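Cyclase (Uncultured organism, PDB 5IBZ) is a putative cyclase-family enzyme, possibly with arylformamidase activity, that holds an acetylphosphate molecule in its pocket. Local coordinates at residues G21-G24 with G30-N33; T153-R158 with G276-E281; E174-T177 with A181-E184; D232-I237 with H268-R273. All coordinates share one frame; numbering follows the deposited sequence. Where two conformers were deposited one is given.

Interaction 1: residues G21-G24 with G30-N33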
# COMPACT_ATOMS: atom_id res chain seq x y z
N GLY B 21 -2.14 -31.41 21.49
CA GLY B 21 -2.95 -31.83 22.60
C GLY B 21 -2.45 -31.45 24.00
O GLY B 21 -3.18 -31.64 24.97
N LYS B 22 -1.22 -30.95 24.11
CA LYS B 22 -0.66 -30.61 25.43
C LYS B 22 -1.56 -29.64 26.19
O LYS B 22 -1.70 -29.71 27.42
CB LYS B 22 0.74 -30.00 25.30
CG LYS B 22 1.36 -29.56 26.63
CD LYS B 22 2.84 -29.25 26.49
CE LYS B 22 3.68 -30.51 26.62
NZ LYS B 22 5.15 -30.24 26.39
N TRP B 23 -2.13 -28.71 25.44
CA TRP B 23 -3.00 -27.68 26.00
C TRP B 23 -4.43 -27.84 25.48
O TRP B 23 -5.20 -26.88 25.45
CB TRP B 23 -2.45 -26.29 25.67
CG TRP B 23 -1.04 -26.10 26.15
CD1 TRP B 23 -0.63 -25.88 27.43
CD2 TRP B 23 0.14 -26.09 25.35
NE1 TRP B 23 0.73 -25.75 27.48
CE2 TRP B 23 1.23 -25.87 26.21
CE3 TRP B 23 0.39 -26.25 23.97
CZ2 TRP B 23 2.54 -25.79 25.75
CZ3 TRP B 23 1.69 -26.20 23.53
CH2 TRP B 23 2.75 -25.97 24.41
N GLY B 24 -4.77 -29.07 25.10
CA GLY B 24 -6.10 -29.40 24.62
C GLY B 24 -6.12 -29.47 23.11
O GLY B 24 -5.35 -28.79 22.45
N GLY B 30 -0.55 -22.60 21.56
CA GLY B 30 0.73 -23.30 21.58
C GLY B 30 1.58 -22.94 22.78
O GLY B 30 1.09 -22.81 23.92
N ALA B 31 2.88 -22.76 22.54
CA ALA B 31 3.83 -22.58 23.63
C ALA B 31 3.67 -21.25 24.34
O ALA B 31 4.24 -21.04 25.41
CB ALA B 31 5.26 -22.75 23.11
N ALA B 32 2.87 -20.35 23.79
CA ALA B 32 2.50 -19.16 24.55
C ALA B 32 1.81 -19.53 25.88
O ALA B 32 1.84 -18.76 26.85
CB ALA B 32 1.62 -18.25 23.70
N ASN B 33 1.21 -20.72 25.95
CA ASN B 33 0.60 -21.15 27.19
C ASN B 33 1.59 -21.42 28.34
O ASN B 33 1.18 -21.55 29.50
CB ASN B 33 -0.24 -22.40 26.93
CG ASN B 33 -1.45 -22.11 26.06
OD1 ASN B 33 -2.18 -21.13 26.27
ND2 ASN B 33 -1.66 -22.95 25.05

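Interaction 2: residues T153-R158 with G276-E281. With UVW (acetylphosphate), chain F.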
# COMPACT_ATOMS: atom_id res chain seq x y z
N THR B 153 -2.09 -10.93 24.00
CA THR B 153 -1.61 -10.57 25.35
C THR B 153 -0.31 -11.30 25.72
O THR B 153 0.26 -11.06 26.80
CB THR B 153 -2.69 -10.79 26.45
OG1 THR B 153 -3.47 -11.97 26.25
CG2 THR B 153 -3.65 -9.61 26.43
N SER B 154 0.23 -12.10 24.81
CA SER B 154 1.41 -12.90 25.12
C SER B 154 2.72 -12.17 24.84
O SER B 154 2.73 -11.00 24.39
CB SER B 154 1.39 -14.22 24.33
OG SER B 154 2.31 -15.15 24.89
N PHE B 155 3.81 -12.88 25.07
CA PHE B 155 5.19 -12.42 24.83
C PHE B 155 5.55 -11.20 25.66
O PHE B 155 6.43 -10.42 25.29
CB PHE B 155 5.42 -12.16 23.34
CG PHE B 155 4.90 -13.26 22.45
CD1 PHE B 155 5.15 -14.58 22.73
CD2 PHE B 155 4.12 -12.95 21.35
CE1 PHE B 155 4.63 -15.60 21.93
CE2 PHE B 155 3.61 -13.95 20.54
CZ PHE B 155 3.86 -15.27 20.83
N LEU B 156 4.94 -11.12 26.82
CA LEU B 156 5.35 -10.19 27.83
C LEU B 156 5.63 -11.04 29.07
O LEU B 156 4.72 -11.63 29.65
CB LEU B 156 4.26 -9.14 28.03
CG LEU B 156 4.51 -8.07 29.07
CD1 LEU B 156 3.89 -6.75 28.63
CD2 LEU B 156 3.98 -8.52 30.41
N GLY B 157 6.91 -11.15 29.43
CA GLY B 157 7.35 -12.11 30.42
C GLY B 157 8.85 -12.10 30.49
O GLY B 157 9.48 -11.05 30.28
N ARG B 158 9.44 -13.24 30.82
CA ARG B 158 10.88 -13.29 31.02
C ARG B 158 11.59 -13.55 29.70
O ARG B 158 11.18 -14.41 28.91
CB ARG B 158 11.25 -14.37 32.04
CG ARG B 158 12.41 -13.97 32.96
CD ARG B 158 12.65 -15.00 34.03
NE ARG B 158 13.40 -16.08 33.45
CZ ARG B 158 14.57 -16.52 33.89
NH1 ARG B 158 15.12 -16.05 35.00
NH2 ARG B 158 15.18 -17.48 33.23
N GLY B 276 4.55 -25.74 18.34
CA GLY B 276 3.78 -24.53 18.56
C GLY B 276 4.61 -23.44 19.23
O GLY B 276 4.09 -22.62 20.00
N VAL B 277 5.90 -23.40 18.91
CA VAL B 277 6.83 -22.39 19.43
C VAL B 277 6.99 -21.27 18.40
O VAL B 277 7.21 -21.53 17.23
CB VAL B 277 8.18 -23.06 19.76
CG1 VAL B 277 9.27 -22.03 20.03
CG2 VAL B 277 8.02 -23.99 20.98
N TYR B 278 6.87 -20.03 18.85
CA TYR B 278 6.92 -18.87 17.98
C TYR B 278 8.34 -18.53 17.58
O TYR B 278 9.30 -18.80 18.31
CB TYR B 278 6.25 -17.66 18.69
CG TYR B 278 4.79 -17.93 18.93
CD1 TYR B 278 4.38 -18.69 20.02
CD2 TYR B 278 3.82 -17.48 18.06
CE1 TYR B 278 3.05 -19.00 20.23
CE2 TYR B 278 2.48 -17.76 18.26
CZ TYR B 278 2.10 -18.54 19.34
OH TYR B 278 0.76 -18.84 19.56
N ILE B 279 8.46 -17.96 16.38
CA ILE B 279 9.74 -17.58 15.81
C ILE B 279 9.82 -16.07 15.64
O ILE B 279 8.95 -15.45 15.01
CB ILE B 279 9.97 -18.27 14.44
CG1 ILE B 279 10.11 -19.79 14.63
CG2 ILE B 279 11.13 -17.65 13.71
CD1 ILE B 279 10.28 -20.56 13.37
N GLY B 280 10.88 -15.48 16.19
CA GLY B 280 11.15 -14.06 16.05
C GLY B 280 12.37 -13.83 15.18
O GLY B 280 13.36 -14.55 15.28
N GLU B 281 12.27 -12.85 14.28
CA GLU B 281 13.34 -12.62 13.31
C GLU B 281 13.64 -11.15 13.15
O GLU B 281 12.76 -10.30 13.35
CB GLU B 281 12.98 -13.21 11.94
CG GLU B 281 12.89 -14.73 11.99
CD GLU B 281 12.23 -15.36 10.78
OE1 GLU B 281 11.51 -14.67 10.04
OE2 GLU B 281 12.47 -16.57 10.59
C1 UVW F . 11.93 -17.30 4.85
O1 UVW F . 11.15 -16.58 4.33
C1M UVW F . 12.92 -18.10 4.00
O2 UVW F . 11.97 -17.45 6.24
P UVW F . 10.86 -16.77 7.25
O1P UVW F . 9.46 -17.01 6.75
O2P UVW F . 11.07 -17.44 8.59
O3P UVW F . 11.08 -15.29 7.39

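Interaction 3: residues E174-T177 with A181-E184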
# COMPACT_ATOMS: atom_id res chain seq x y z
N GLU B 174 30.48 -17.19 8.38
CA GLU B 174 29.35 -17.18 7.46
C GLU B 174 28.71 -18.56 7.44
O GLU B 174 29.39 -19.57 7.28
CB GLU B 174 29.79 -16.77 6.05
CG GLU B 174 28.66 -16.84 5.03
CD GLU B 174 29.06 -16.38 3.63
OE1 GLU B 174 30.13 -15.76 3.47
OE2 GLU B 174 28.31 -16.66 2.68
N GLY B 175 27.39 -18.59 7.64
CA GLY B 175 26.64 -19.83 7.54
C GLY B 175 26.80 -20.79 8.71
O GLY B 175 26.39 -21.94 8.64
N TYR B 176 27.40 -20.33 9.81
CA TYR B 176 27.66 -21.18 10.96
C TYR B 176 26.37 -21.76 11.54
O TYR B 176 25.40 -21.04 11.77
CB TYR B 176 28.41 -20.41 12.04
CG TYR B 176 28.65 -21.28 13.25
CD1 TYR B 176 29.58 -22.32 13.22
CD2 TYR B 176 27.94 -21.08 14.42
CE1 TYR B 176 29.79 -23.13 14.31
CE2 TYR B 176 28.15 -21.89 15.53
CZ TYR B 176 29.08 -22.91 15.47
OH TYR B 176 29.30 -23.74 16.55
N THR B 177 26.36 -23.07 11.78
CA THR B 177 25.21 -23.72 12.42
C THR B 177 25.36 -23.71 13.94
O THR B 177 26.26 -24.34 14.50
CB THR B 177 25.02 -25.16 11.92
OG1 THR B 177 24.75 -25.15 10.51
CG2 THR B 177 23.85 -25.84 12.64
N ALA B 181 24.88 -27.62 21.88
CA ALA B 181 26.05 -27.46 22.73
C ALA B 181 26.49 -26.00 22.81
O ALA B 181 26.91 -25.53 23.85
CB ALA B 181 27.18 -28.32 22.20
N ASP B 182 26.37 -25.27 21.70
CA ASP B 182 26.68 -23.83 21.70
C ASP B 182 25.75 -23.07 22.64
O ASP B 182 26.17 -22.21 23.43
CB ASP B 182 26.55 -23.22 20.31
CG ASP B 182 27.54 -23.74 19.32
OD1 ASP B 182 28.65 -24.20 19.72
OD2 ASP B 182 27.22 -23.62 18.11
N LEU B 183 24.45 -23.37 22.54
CA LEU B 183 23.47 -22.68 23.36
C LEU B 183 23.68 -22.98 24.85
O LEU B 183 23.70 -22.07 25.67
CB LEU B 183 22.06 -23.07 22.91
CG LEU B 183 21.66 -22.53 21.54
CD1 LEU B 183 20.47 -23.29 21.00
CD2 LEU B 183 21.36 -21.04 21.61
N GLU B 184 23.88 -24.25 25.19
CA GLU B 184 24.12 -24.61 26.60
C GLU B 184 25.45 -24.05 27.10
O GLU B 184 25.56 -23.61 28.26
CB GLU B 184 24.08 -26.13 26.77
CG GLU B 184 22.72 -26.68 26.45
CD GLU B 184 22.52 -28.09 26.98
OE1 GLU B 184 23.22 -29.01 26.50
OE2 GLU B 184 21.65 -28.27 27.86

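Interaction 4: residues D232-I237 with H268-R273. With UVW (acetylphosphate), chain F.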
# COMPACT_ATOMS: atom_id res chain seq x y z
N ASP B 232 19.49 -29.82 15.85
CA ASP B 232 19.59 -30.43 17.18
C ASP B 232 19.28 -29.44 18.30
O ASP B 232 19.30 -29.80 19.47
CB ASP B 232 20.98 -31.12 17.37
CG ASP B 232 22.06 -30.22 17.93
OD1 ASP B 232 21.96 -28.98 17.89
OD2 ASP B 232 23.07 -30.80 18.41
N THR B 233 18.90 -28.20 17.95
CA THR B 233 18.41 -27.28 18.96
C THR B 233 16.92 -27.52 19.27
O THR B 233 16.41 -27.08 20.29
CB THR B 233 18.60 -25.80 18.55
OG1 THR B 233 17.75 -25.47 17.45
CG2 THR B 233 20.08 -25.51 18.21
N VAL B 234 16.22 -28.24 18.40
CA VAL B 234 14.77 -28.36 18.52
C VAL B 234 14.35 -29.19 19.76
O VAL B 234 13.47 -28.76 20.52
CB VAL B 234 14.16 -28.93 17.22
CG1 VAL B 234 12.71 -29.30 17.42
CG2 VAL B 234 14.25 -27.89 16.10
N PRO B 235 14.99 -30.35 20.00
CA PRO B 235 14.57 -31.06 21.22
C PRO B 235 14.89 -30.23 22.48
O PRO B 235 14.14 -30.30 23.46
CB PRO B 235 15.39 -32.34 21.17
CG PRO B 235 15.71 -32.55 19.72
CD PRO B 235 15.91 -31.15 19.18
N TRP B 236 15.98 -29.49 22.44
CA TRP B 236 16.36 -28.64 23.58
C TRP B 236 15.31 -27.54 23.82
O TRP B 236 14.90 -27.30 24.96
CB TRP B 236 17.74 -28.04 23.35
CG TRP B 236 18.26 -27.19 24.45
CD1 TRP B 236 18.81 -27.60 25.64
CD2 TRP B 236 18.29 -25.77 24.46
NE1 TRP B 236 19.20 -26.51 26.38
CE2 TRP B 236 18.88 -25.37 25.68
CE3 TRP B 236 17.89 -24.78 23.56
CZ2 TRP B 236 19.07 -24.04 26.01
CZ3 TRP B 236 18.07 -23.45 23.90
CH2 TRP B 236 18.65 -23.10 25.11
N ILE B 237 14.89 -26.88 22.76
CA ILE B 237 13.85 -25.87 22.85
C ILE B 237 12.60 -26.46 23.47
O ILE B 237 11.95 -25.83 24.32
CB ILE B 237 13.56 -25.27 21.45
CG1 ILE B 237 14.73 -24.37 21.03
CG2 ILE B 237 12.28 -24.47 21.48
CD1 ILE B 237 14.78 -24.05 19.56
N HIS B 268 11.94 -24.59 11.06
CA HIS B 268 10.67 -23.88 10.91
C HIS B 268 9.49 -24.81 11.12
O HIS B 268 8.55 -24.51 11.87
CB HIS B 268 10.55 -23.27 9.53
CG HIS B 268 11.19 -21.93 9.40
ND1 HIS B 268 12.55 -21.78 9.26
CD2 HIS B 268 10.67 -20.68 9.40
CE1 HIS B 268 12.84 -20.49 9.17
NE2 HIS B 268 11.71 -19.81 9.25
N GLY B 269 9.53 -25.93 10.43
CA GLY B 269 8.46 -26.90 10.50
C GLY B 269 8.30 -27.46 11.89
O GLY B 269 7.18 -27.54 12.43
N ASN B 270 9.40 -27.89 12.50
CA ASN B 270 9.34 -28.49 13.82
C ASN B 270 8.89 -27.47 14.87
O ASN B 270 8.06 -27.79 15.71
CB ASN B 270 10.69 -29.09 14.23
CG ASN B 270 11.06 -30.35 13.45
OD1 ASN B 270 12.24 -30.62 13.25
ND2 ASN B 270 10.07 -31.11 13.03
N LEU B 271 9.42 -26.25 14.83
CA LEU B 271 9.02 -25.29 15.85
C LEU B 271 7.57 -24.85 15.70
O LEU B 271 6.78 -24.92 16.64
CB LEU B 271 9.91 -24.05 15.83
CG LEU B 271 11.35 -24.28 16.30
CD1 LEU B 271 12.08 -22.94 16.33
CD2 LEU B 271 11.46 -24.99 17.62
N LEU B 272 7.19 -24.41 14.50
CA LEU B 272 5.84 -23.86 14.33
C LEU B 272 4.75 -24.91 14.38
O LEU B 272 3.80 -24.79 15.16
CB LEU B 272 5.76 -23.10 13.01
CG LEU B 272 6.67 -21.85 12.98
CD1 LEU B 272 6.71 -21.30 11.57
CD2 LEU B 272 6.26 -20.77 13.96
N ARG B 273 4.88 -25.95 13.57
CA ARG B 273 3.87 -27.00 13.52
C ARG B 273 3.93 -27.99 14.67
O ARG B 273 2.90 -28.28 15.29
CB ARG B 273 3.97 -27.77 12.20
CG ARG B 273 3.02 -28.94 12.12
CD ARG B 273 3.34 -29.78 10.94
NE ARG B 273 2.35 -30.80 10.66
CZ ARG B 273 2.39 -32.05 11.08
NH1 ARG B 273 3.36 -32.47 11.89
NH2 ARG B 273 1.43 -32.90 10.71
C1 UVW F . 11.93 -17.30 4.85
O1 UVW F . 11.15 -16.58 4.33
C1M UVW F . 12.92 -18.10 4.00
O2 UVW F . 11.97 -17.45 6.24
P UVW F . 10.86 -16.77 7.25
O1P UVW F . 9.46 -17.01 6.75
O2P UVW F . 11.07 -17.44 8.59
O3P UVW F . 11.08 -15.29 7.39

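Interaction 1: residues G21-G24 with G30-N33
Trp23 reaches Gly30 from a type I beta turn, Gly21 to Gly24, closed by the backbone hydrogen bond from Gly24 N to Gly21 O, while Gly30 leads into the 3-10 segment 31-33; the nearest alpha carbons, those of Trp23 and Gly30, are 7.3 Å apart. One aromatic side chain does the work on the first side. The indole lies with one face against the turning backbone of 30-33: its CZ3 atom comes within 3.3 Å of Gly30 C, and Gly30 O sits above the plane near the rim of the ring system. Over the pyrrole part of the same face stands Asn33, whose CB makes a CH-pi contact 3.6 Å from the centroid of the five-membered ring and 14° off its normal. With CG anti to the carbonyl carbon (chi1 -67°), the Asn33 amide is laid alongside the indole face, ND2 lying 3.4 Å from Trp23 CG; ring and amide planes are 54° apart, so the group is tilted rather than stacked. Its polar ends are engaged beyond the ring, ND2 by Asp27 and OD1 by Arg29, which should limit rotation of the amide. The far corner of the indole, CH2, approaches Ala31 CB at 4.3 Å, and the opposite face is covered by the aliphatic part of Lys22, with CG over its centre. Tyr34 adds an edge-to-face ring contact. The result is a compact loop before helix 37-44, in which a type I turn and a 3-10 turn are held together by a tryptophan packed face-on between them.

Interaction 2: residues T153-R158 with G276-E281
Phe155 presents its edge to one face of the Tyr278 ring, with CZ standing 3.3 Å above the tyrosine plane and over its centre, while Ser154 OG lies over a face of Phe155 near the rim. The pair is a T-shaped (edge-to-face) stack: the centroids are 4.8 Å apart and the planes meet at 68°. The closest atoms are Phe155 CZ and Tyr278 CG at 3.4 Å, so one corner of the phenyl ring probes the middle of the other ring. Both rings are buried, and no hydrogen bond joins the two segments. In Tyr278 the CG atom is anti to the carbonyl carbon (chi1 -64°), which puts the ring beside its own backbone N, with a face turned to Phe155; its hydroxyl is hydrogen-bonded to the backbone of Arg29. Trp114 of the neighbouring strand 113-115 enlarges the aromatic cluster: its ring meets that of Phe155 and its side chain packs on Tyr278.

Three residues further along the strand, Glu281 reaches the bound acetylphosphate with an extended chain. Its OE2 is 2.6 Å from O2P of the ligand and its OE1 is 2.8 Å from O3P. Asp115 lies beside Glu281 in the pocket, and Arg69, His119 and His268 also bind the ligand. A strand of the mixed central sheet thus carries a hydrophobic aromatic core at one end and the ligand pocket at the other.

Interaction 3: residues E174-T177 with A181-E184
In the short connection into helix 180-190, the hydrogen bond between the two segments is that of Tyr176 to Asp182. The phenol OH donates to Asp182 OD2 over 2.6 Å. It arrives on the syn side of the carboxylate oxygen, 16° out of the carboxylate plane, and the ring and carboxylate planes stand 32° apart. The two side chains come from opposite directions, and OD2 lies at the edge of the tyrosine ring, near its plane, 3.2 Å from Tyr176 CE2. Chi1 of 179° carries the Tyr176 ring away from its own backbone N, across the gap to the helix, where the alpha carbons of Thr177 and Asp182 remain 9.4 Å apart. At the start of the helix Thr179 OG1 is also hydrogen-bonded to Asp182 N. Lys168 completes the polar group: its NZ makes a salt bridge to Asp182 OD1 and a hydrogen bond with the Tyr176 hydroxyl, and its positive charge would be expected to steady the carboxylate. Tyr176 also pairs through its backbone with Gly228, beside the small parallel sheet of strands 177-178 and 228-229, while Leu183 on the following helical position packs on helix 233-239.

Interaction 4: residues D232-I237 with H268-R273
Apolar contacts carry the meeting of Val234 and Ile237 with Asn270 and Leu271. Val234 CG1 lies 3.8 Å from Asn270 CB, the two side chains crossing at about a right angle. One helical turn on, Ile237 crosses Leu271 in the same manner: CD1 of Ile237 is 4.0 Å from Leu271 CD2, which also faces Val234 CG2 at 4.3 Å. The bond leaving the Leu271 backbone does not aim at the other helix, but with CG anti to the carbonyl carbon (chi1 -69°) the branch end swings CD2 nearer to it. The axes run nearly parallel, 16° apart, with closest approach 10.4 Å.

Polar interactions lie outside this interface. The amide of Asn270 turns to Asp274 through ND2 and to the backbone of His12 through OD1; across this contact it is the CB of Asn270 that touches Val234. On another side of helix 266-275, His268 NE2 donates a hydrogen bond to O2P of acetylphosphate, 2.5 Å long with an N-H...O angle of 153°; the oxygen sits in the plane of the imidazole, at its edge. ND1, the other ring nitrogen, is hydrogen-bonded to Glu253, which should fix the rotation of the ring.

Helix 266-275 therefore stands between two layers: helix 233-239 lies against one flank, with helix 180-190 beyond it, and strand 278-281 of the central sheet receives His268, Leu271 and Leu272 through Ile279.

Interaction 2 lies deepest, interactions 1 and 3 farthest out. Interactions 2 and 4 are buried, and each has a residue in its segments, Glu281 or His268, that meets the acetylphosphate; they are joined directly because helix 266-275 runs on into strand 278-281, with Val277 N bonded to Leu271 O. Interaction 2 relies on rings, interaction 4 on aliphatic atoms, among them the CB of an asparagine. Interactions 1 and 3 are only partly buried, each centred about 19 Å from the centre of the chain: one uses an indole face, the other a short phenol-to-carboxylate hydrogen bond. Interaction 1 meets interaction 2 where Ala31 N probably bonds Gly276 O, and interaction 3 packs on interaction 4 through Leu183, Thr233 and Trp236.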